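Long-range contacts in putative membrane protein (PDB 3C8I), which is of unknown function and is represented here by its C-terminal part, a DUF3239 domain built around an antiparallel sheet: residues Ala19-Val24 with Thr69-Val74; Val30-Val35 with Leu49-Ile54. One frame throughout, in Å; residues are numbered along the deposited sequence.

Contact 1: residues Ala19-Val24 with Thr69-Val74; sequences AMIAEV and TRIPAV
Thr69 and Ile21, and Ala19 and Ile71, meet through flat backbone carbonyls. The Thr69 carbonyl receives Ile21 N at 3.1 Å within its own plane, the N-H pointing almost straight at the oxygen. The same Thr69 O also lies 3.3 Å from Met20 CA, a C-H...O contact, with Met20 CG close by. The Ala19 carbonyl is approached differently: Ile71 N sits 2.8 Å from Ala19 O but above the carbonyl plane, 41° out of it. The return bond, Ala19 N to Ile71 O, is bent and weak. Ile21 and Thr69 run side by side and point the same way, Ile21 CD1 lying 3.7 Å from Thr69 CB; Thr69 OG1 turns to Thr64 O. Ala19 CB touches Ala73 CB at 3.8 Å, and Ile21 CG1 comes to 4.3 Å from Ile71 CG1, while Ile60 touches both isoleucines. Met20 and Arg70 share the helix-covered face. With CG anti to the backbone N (chi1 -171°), the Met20 chain starts across Thr69 O, and its side chain packs on Trp118 and Leu121. The antiparallel segments are strongly twisted, 137° between their N-to-C directions, and the two stronger bonds are those donated by Ile71 N and Ile21 N: backbone polarity and small apolar contacts join the strands, while the positive charge of Arg70 is probably balanced by its salt bridge to Glu110 of helix 103-112, with a cation-pi contact to Trp118 of helix 115-124.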
ATOM      1  N   ALA B  19      19.328  -6.493  -9.234  1.00 27.87           N
ATOM      2  CA  ALA B  19      19.090  -5.287  -8.446  1.00 28.17           C
ATOM      3  C   ALA B  19      20.409  -4.846  -7.794  1.00 27.03           C
ATOM      4  O   ALA B  19      21.364  -5.638  -7.691  1.00 28.34           O
ATOM      5  CB  ALA B  19      17.966  -5.516  -7.393  1.00 26.42           C
ATOM      6  N   MET B  20      20.470  -3.591  -7.379  1.00 27.01           N
ATOM      7  CA  MET B  20      21.688  -2.999  -6.875  1.00 26.70           C
ATOM      8  C   MET B  20      21.344  -1.868  -5.918  1.00 27.22           C
ATOM      9  O   MET B  20      20.372  -1.128  -6.136  1.00 27.16           O
ATOM     10  CB  MET B  20      22.491  -2.450  -8.077  1.00 26.59           C
ATOM     11  CG  MET B  20      23.926  -1.957  -7.783  1.00 27.01           C
ATOM     12  SD  MET B  20      24.832  -1.587  -9.338  1.00 23.11           S
ATOM     13  CE  MET B  20      24.748  -3.159 -10.119  1.00 27.14           C
ATOM     14  N   ILE B  21      22.167  -1.697  -4.886  1.00 27.49           N
ATOM     15  CA  ILE B  21      21.976  -0.605  -3.934  1.00 28.14           C
ATOM     16  C   ILE B  21      22.335   0.700  -4.634  1.00 28.78           C
ATOM     17  O   ILE B  21      23.470   0.885  -5.100  1.00 27.21           O
ATOM     18  CB  ILE B  21      22.792  -0.754  -2.636  1.00 28.23           C
ATOM     19  CG1 ILE B  21      22.502  -2.093  -1.936  1.00 29.37           C
ATOM     20  CG2 ILE B  21      22.548   0.480  -1.717  1.00 28.38           C
ATOM     21  CD1 ILE B  21      23.346  -2.324  -0.653  1.00 29.60           C
ATOM     22  N   ALA B  22      21.353   1.598  -4.699  1.00 29.61           N
ATOM     23  CA  ALA B  22      21.476   2.880  -5.413  1.00 31.32           C
ATOM     24  C   ALA B  22      21.678   4.045  -4.446  1.00 32.27           C
ATOM     25  O   ALA B  22      22.193   5.105  -4.832  1.00 33.50           O
ATOM     26  CB  ALA B  22      20.222   3.106  -6.293  1.00 30.65           C
ATOM     27  N   GLU B  23      21.275   3.858  -3.194  1.00 33.91           N
ATOM     28  CA  GLU B  23      21.405   4.882  -2.180  1.00 34.72           C
ATOM     29  C   GLU B  23      21.318   4.265  -0.785  1.00 35.24           C
ATOM     30  O   GLU B  23      20.551   3.318  -0.557  1.00 33.50           O
ATOM     31  CB  GLU B  23      20.322   5.948  -2.371  1.00 35.10           C
ATOM     32  CG  GLU B  23      20.184   6.901  -1.182  1.00 36.39           C
ATOM     33  CD  GLU B  23      19.058   7.878  -1.348  1.00 37.20           C
ATOM     34  OE1 GLU B  23      19.256   8.838  -2.114  1.00 42.62           O
ATOM     35  OE2 GLU B  23      17.990   7.684  -0.713  1.00 41.35           O
ATOM     36  N   VAL B  24      22.111   4.806   0.142  1.00 35.36           N
ATOM     37  CA  VAL B  24      22.161   4.320   1.516  1.00 36.15           C
ATOM     38  C   VAL B  24      21.929   5.474   2.485  1.00 37.16           C
ATOM     39  O   VAL B  24      22.563   6.524   2.369  1.00 37.13           O
ATOM     40  CB  VAL B  24      23.512   3.624   1.800  1.00 36.94           C
ATOM     41  CG1 VAL B  24      23.694   3.354   3.298  1.00 37.30           C
ATOM     42  CG2 VAL B  24      23.619   2.326   0.987  1.00 36.07           C
ATOM     43  N   THR B  69      26.479  -2.342  -4.430  1.00 30.49           N
ATOM     44  CA  THR B  69      26.392  -3.755  -4.045  1.00 30.54           C
ATOM     45  C   THR B  69      25.324  -4.462  -4.849  1.00 30.03           C
ATOM     46  O   THR B  69      24.180  -4.006  -4.911  1.00 29.29           O
ATOM     47  CB  THR B  69      26.060  -3.946  -2.539  1.00 30.42           C
ATOM     48  OG1 THR B  69      27.159  -3.493  -1.737  1.00 30.36           O
ATOM     49  CG2 THR B  69      25.786  -5.409  -2.234  1.00 30.63           C
ATOM     50  N   ARG B  70      25.684  -5.598  -5.435  1.00 30.09           N
ATOM     51  CA  ARG B  70      24.746  -6.389  -6.214  1.00 31.00           C
ATOM     52  C   ARG B  70      23.777  -7.213  -5.337  1.00 30.98           C
ATOM     53  O   ARG B  70      24.181  -7.819  -4.339  1.00 31.60           O
ATOM     54  CB  ARG B  70      25.487  -7.347  -7.116  1.00 31.12           C
ATOM     55  CG  ARG B  70      26.387  -6.713  -8.145  1.00 32.97           C
ATOM     56  CD  ARG B  70      27.071  -7.852  -8.932  1.00 34.24           C
ATOM     57  NE  ARG B  70      27.580  -7.411 -10.239  1.00 38.52           N
ATOM     58  CZ  ARG B  70      27.887  -8.228 -11.256  1.00 38.29           C
ATOM     59  NH1 ARG B  70      27.738  -9.555 -11.155  1.00 40.21           N
ATOM     60  NH2 ARG B  70      28.333  -7.710 -12.395  1.00 39.63           N
ATOM     61  N   ILE B  71      22.510  -7.212  -5.736  1.00 30.52           N
ATOM     62  CA  ILE B  71      21.414  -7.877  -5.030  1.00 30.68           C
ATOM     63  C   ILE B  71      20.595  -8.654  -6.063  1.00 30.16           C
ATOM     64  O   ILE B  71      19.779  -8.078  -6.756  1.00 30.45           O
ATOM     65  CB  ILE B  71      20.437  -6.874  -4.334  1.00 30.75           C
ATOM     66  CG1 ILE B  71      21.148  -5.933  -3.352  1.00 32.07           C
ATOM     67  CG2 ILE B  71      19.298  -7.638  -3.608  1.00 30.16           C
ATOM     68  CD1 ILE B  71      21.834  -6.633  -2.198  1.00 33.76           C
ATOM     69  N   PRO B  72      20.791  -9.971  -6.157  1.00 30.14           N
ATOM     70  CA  PRO B  72      19.918 -10.759  -7.020  1.00 29.96           C
ATOM     71  C   PRO B  72      18.462 -10.695  -6.528  1.00 28.84           C
ATOM     72  O   PRO B  72      18.215 -10.820  -5.334  1.00 28.60           O
ATOM     73  CB  PRO B  72      20.474 -12.176  -6.882  1.00 29.61           C
ATOM     74  CG  PRO B  72      21.789 -12.016  -6.283  1.00 31.74           C
ATOM     75  CD  PRO B  72      21.796 -10.794  -5.485  1.00 30.84           C
ATOM     76  N   ALA B  73      17.513 -10.529  -7.444  1.00 28.90           N
ATOM     77  CA  ALA B  73      16.139 -10.215  -7.102  1.00 29.74           C
ATOM     78  C   ALA B  73      15.177 -10.959  -8.024  1.00 30.59           C
ATOM     79  O   ALA B  73      15.602 -11.598  -9.014  1.00 29.54           O
ATOM     80  CB  ALA B  73      15.902  -8.673  -7.184  1.00 28.33           C
ATOM     81  N   VAL B  74      13.902 -10.926  -7.675  1.00 31.11           N
ATOM     82  CA  VAL B  74      12.841 -11.316  -8.592  1.00 33.04           C
ATOM     83  C   VAL B  74      11.733 -10.267  -8.580  1.00 33.11           C
ATOM     84  O   VAL B  74      11.543  -9.558  -7.579  1.00 32.88           O
ATOM     85  CB  VAL B  74      12.239 -12.743  -8.321  1.00 33.97           C
ATOM     86  CG1 VAL B  74      13.345 -13.812  -8.266  1.00 36.29           C
ATOM     87  CG2 VAL B  74      11.336 -12.765  -7.079  1.00 36.24           C
TER

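Contact 2: residues Val30-Val35 with Leu49-Ile54; sequences VVMALV and LATRNI
Val31 with Arg52 and Ala33 with Ala50 carry the hydrogen bonds of this antiparallel hairpin, two between each pair. Val31 N points almost straight at Arg52 O (2.9 Å, 173°), and Ala33 N reaches Ala50 O at 2.8 Å; the bonds returned by Arg52 N and Ala50 N lie in the planes of their acceptor carbonyls. C-H...O contacts fill the intervals, the shortest from Thr51 CA to Val31 O at 3.1 Å, giving that oxygen a second donor beside Arg52 N. Apolar contacts divide between the two faces. On one, Met32 and Leu49 cross obliquely, Met32 SD lying 4.0 Å from Leu49 CD2, which also meets Leu34 CD1 at the same separation. Met32 CB packs on Thr51 CG2 at 3.9 Å; the methyl stands anti to the Thr51 carbonyl carbon because chi1 of 59° puts OG1 in the crowded position. On the other, Val31 CG2 touches Ile54 CD1 at 3.8 Å and Val35 CG2 meets Ala50 CB at 4.0 Å. The extended Arg52 chain leads away from strand 29-36, hydrogen-bonded by NH1 to Pro93 O of its own chain and to Trp98 O of the third subunit. Helices 115-124 and 128-132 cover the Met32, Leu49 and Thr51 face, Leu121 meeting Met32 and Val131 meeting Leu49 and Thr51, while strand 16-24 borders strand 29-36 at its other edge.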
ATOM      1  N   VAL B  30      17.949   2.243  -0.836  1.00 32.96           N
ATOM      2  CA  VAL B  30      17.141   2.215  -2.043  1.00 32.62           C
ATOM      3  C   VAL B  30      17.816   1.281  -3.018  1.00 31.39           C
ATOM      4  O   VAL B  30      19.003   1.411  -3.299  1.00 30.78           O
ATOM      5  CB  VAL B  30      16.948   3.626  -2.677  1.00 32.61           C
ATOM      6  CG1 VAL B  30      16.213   3.536  -4.035  1.00 33.12           C
ATOM      7  CG2 VAL B  30      16.175   4.530  -1.752  1.00 33.50           C
ATOM      8  N   VAL B  31      17.060   0.300  -3.494  1.00 30.66           N
ATOM      9  CA  VAL B  31      17.549  -0.639  -4.464  1.00 30.26           C
ATOM     10  C   VAL B  31      16.899  -0.292  -5.806  1.00 29.57           C
ATOM     11  O   VAL B  31      15.754   0.174  -5.861  1.00 29.04           O
ATOM     12  CB  VAL B  31      17.299  -2.094  -4.002  1.00 31.28           C
ATOM     13  CG1 VAL B  31      17.872  -3.083  -4.985  1.00 34.81           C
ATOM     14  CG2 VAL B  31      17.925  -2.333  -2.621  1.00 31.52           C
ATOM     15  N   MET B  32      17.662  -0.464  -6.881  1.00 29.30           N
ATOM     16  CA  MET B  32      17.171  -0.287  -8.253  1.00 28.44           C
ATOM     17  C   MET B  32      17.275  -1.635  -8.929  1.00 27.42           C
ATOM     18  O   MET B  32      18.304  -2.294  -8.804  1.00 27.18           O
ATOM     19  CB  MET B  32      18.037   0.737  -9.010  1.00 28.91           C
ATOM     20  CG  MET B  32      17.584   1.042 -10.472  1.00 29.71           C
ATOM     21  SD  MET B  32      18.666   2.231 -11.381  1.00 25.11           S
ATOM     22  CE  MET B  32      18.293   3.645 -10.429  1.00 28.63           C
ATOM     23  N   ALA B  33      16.235  -2.038  -9.649  1.00 26.95           N
ATOM     24  CA  ALA B  33      16.242  -3.279 -10.424  1.00 27.69           C
ATOM     25  C   ALA B  33      16.008  -3.016 -11.897  1.00 27.63           C
ATOM     26  O   ALA B  33      15.336  -2.057 -12.250  1.00 28.82           O
ATOM     27  CB  ALA B  33      15.164  -4.281  -9.895  1.00 26.14           C
ATOM     28  N   LEU B  34      16.584  -3.869 -12.750  1.00 28.50           N
ATOM     29  CA  LEU B  34      16.337  -3.846 -14.194  1.00 28.49           C
ATOM     30  C   LEU B  34      15.231  -4.862 -14.520  1.00 28.84           C
ATOM     31  O   LEU B  34      15.411  -6.070 -14.363  1.00 29.49           O
ATOM     32  CB  LEU B  34      17.639  -4.151 -14.978  1.00 28.84           C
ATOM     33  CG  LEU B  34      17.557  -4.077 -16.516  1.00 28.69           C
ATOM     34  CD1 LEU B  34      17.421  -2.651 -17.025  1.00 28.26           C
ATOM     35  CD2 LEU B  34      18.743  -4.766 -17.201  1.00 28.38           C
ATOM     36  N   VAL B  35      14.085  -4.357 -14.964  1.00 28.98           N
ATOM     37  CA  VAL B  35      12.898  -5.167 -15.179  1.00 28.35           C
ATOM     38  C   VAL B  35      12.343  -5.027 -16.613  1.00 29.22           C
ATOM     39  O   VAL B  35      12.602  -4.047 -17.336  1.00 28.84           O
ATOM     40  CB  VAL B  35      11.774  -4.830 -14.139  1.00 28.40           C
ATOM     41  CG1 VAL B  35      12.180  -5.261 -12.719  1.00 28.43           C
ATOM     42  CG2 VAL B  35      11.364  -3.361 -14.184  1.00 26.39           C
ATOM     43  N   LEU B  49      13.743   0.599 -15.254  1.00 29.74           N
ATOM     44  CA  LEU B  49      14.359   0.655 -13.940  1.00 29.96           C
ATOM     45  C   LEU B  49      13.254   0.814 -12.912  1.00 30.10           C
ATOM     46  O   LEU B  49      12.383   1.679 -13.056  1.00 30.11           O
ATOM     47  CB  LEU B  49      15.317   1.847 -13.859  1.00 30.44           C
ATOM     48  CG  LEU B  49      16.375   1.874 -14.968  1.00 30.10           C
ATOM     49  CD1 LEU B  49      17.084   3.222 -15.007  1.00 32.06           C
ATOM     50  CD2 LEU B  49      17.361   0.664 -14.816  1.00 29.01           C
ATOM     51  N   ALA B  50      13.281  -0.023 -11.879  1.00 29.46           N
ATOM     52  CA  ALA B  50      12.285   0.030 -10.811  1.00 29.76           C
ATOM     53  C   ALA B  50      13.021   0.197  -9.498  1.00 30.13           C
ATOM     54  O   ALA B  50      13.943  -0.549  -9.220  1.00 32.23           O
ATOM     55  CB  ALA B  50      11.424  -1.280 -10.801  1.00 28.08           C
ATOM     56  N   THR B  51      12.612   1.140  -8.668  1.00 29.98           N
ATOM     57  CA  THR B  51      13.249   1.307  -7.383  1.00 29.65           C
ATOM     58  C   THR B  51      12.353   0.953  -6.212  1.00 29.47           C
ATOM     59  O   THR B  51      11.120   0.961  -6.309  1.00 28.23           O
ATOM     60  CB  THR B  51      13.808   2.755  -7.181  1.00 29.80           C
ATOM     61  OG1 THR B  51      12.743   3.699  -7.287  1.00 32.74           O
ATOM     62  CG2 THR B  51      14.975   3.065  -8.160  1.00 31.10           C
ATOM     63  N   ARG B  52      12.988   0.643  -5.089  1.00 29.27           N
ATOM     64  CA  ARG B  52      12.281   0.283  -3.882  1.00 29.63           C
ATOM     65  C   ARG B  52      13.103   0.615  -2.655  1.00 29.32           C
ATOM     66  O   ARG B  52      14.281   0.285  -2.579  1.00 27.76           O
ATOM     67  CB  ARG B  52      11.991  -1.216  -3.872  1.00 29.58           C
ATOM     68  CG  ARG B  52      11.230  -1.693  -2.674  1.00 29.50           C
ATOM     69  CD  ARG B  52      10.924  -3.196  -2.757  1.00 29.10           C
ATOM     70  NE  ARG B  52      10.154  -3.652  -1.601  1.00 29.47           N
ATOM     71  CZ  ARG B  52       9.391  -4.740  -1.562  1.00 27.27           C
ATOM     72  NH1 ARG B  52       9.316  -5.539  -2.618  1.00 27.57           N
ATOM     73  NH2 ARG B  52       8.716  -5.051  -0.446  1.00 27.02           N
ATOM     74  N   ASN B  53      12.441   1.226  -1.690  1.00 30.26           N
ATOM     75  CA  ASN B  53      13.035   1.522  -0.401  1.00 31.30           C
ATOM     76  C   ASN B  53      12.948   0.297   0.490  1.00 31.08           C
ATOM     77  O   ASN B  53      11.866  -0.272   0.684  1.00 31.40           O
ATOM     78  CB  ASN B  53      12.358   2.729   0.216  1.00 32.96           C
ATOM     79  CG  ASN B  53      12.901   4.037  -0.338  1.00 37.81           C
ATOM     80  OD1 ASN B  53      13.652   4.746   0.346  1.00 46.23           O
ATOM     81  ND2 ASN B  53      12.541   4.365  -1.575  1.00 42.82           N
ATOM     82  N   ILE B  54      14.096  -0.145   0.984  1.00 30.05           N
ATOM     83  CA  ILE B  54      14.205  -1.386   1.751  1.00 31.14           C
ATOM     84  C   ILE B  54      14.936  -1.152   3.068  1.00 31.17           C
ATOM     85  O   ILE B  54      15.959  -0.460   3.113  1.00 30.70           O
ATOM     86  CB  ILE B  54      14.924  -2.492   0.914  1.00 31.20           C
ATOM     87  CG1 ILE B  54      14.043  -2.895  -0.284  1.00 32.55           C
ATOM     88  CG2 ILE B  54      15.247  -3.740   1.770  1.00 30.51           C
ATOM     89  CD1 ILE B  54      14.759  -3.907  -1.254  1.00 33.02           C
TER

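Contacts 1 and 2 are neighbouring joints of one antiparallel sheet, their centres about 7 Å apart, with strand 16-24 beside strand 29-36. In sequence, contact 2 is nested inside the loop closed by contact 1. They meet where Ala22 and Glu23 both face Val30 in a classic beta bulge: Ala22 N lies 2.7 Å from Val30 O, and Glu23 O lies 2.8 Å from Val30 N, both probable hydrogen bonds. Farther along, Ala19 CB packs 3.4 Å from Val31 CG1. Helix 115-124 spans both, Leu121 touching Met20 and Met32. Near the end of segment 19-24, Glu23 forms a salt bridge with Arg27 of the second subunit, whereas contact 2 borders the third subunit through Arg52.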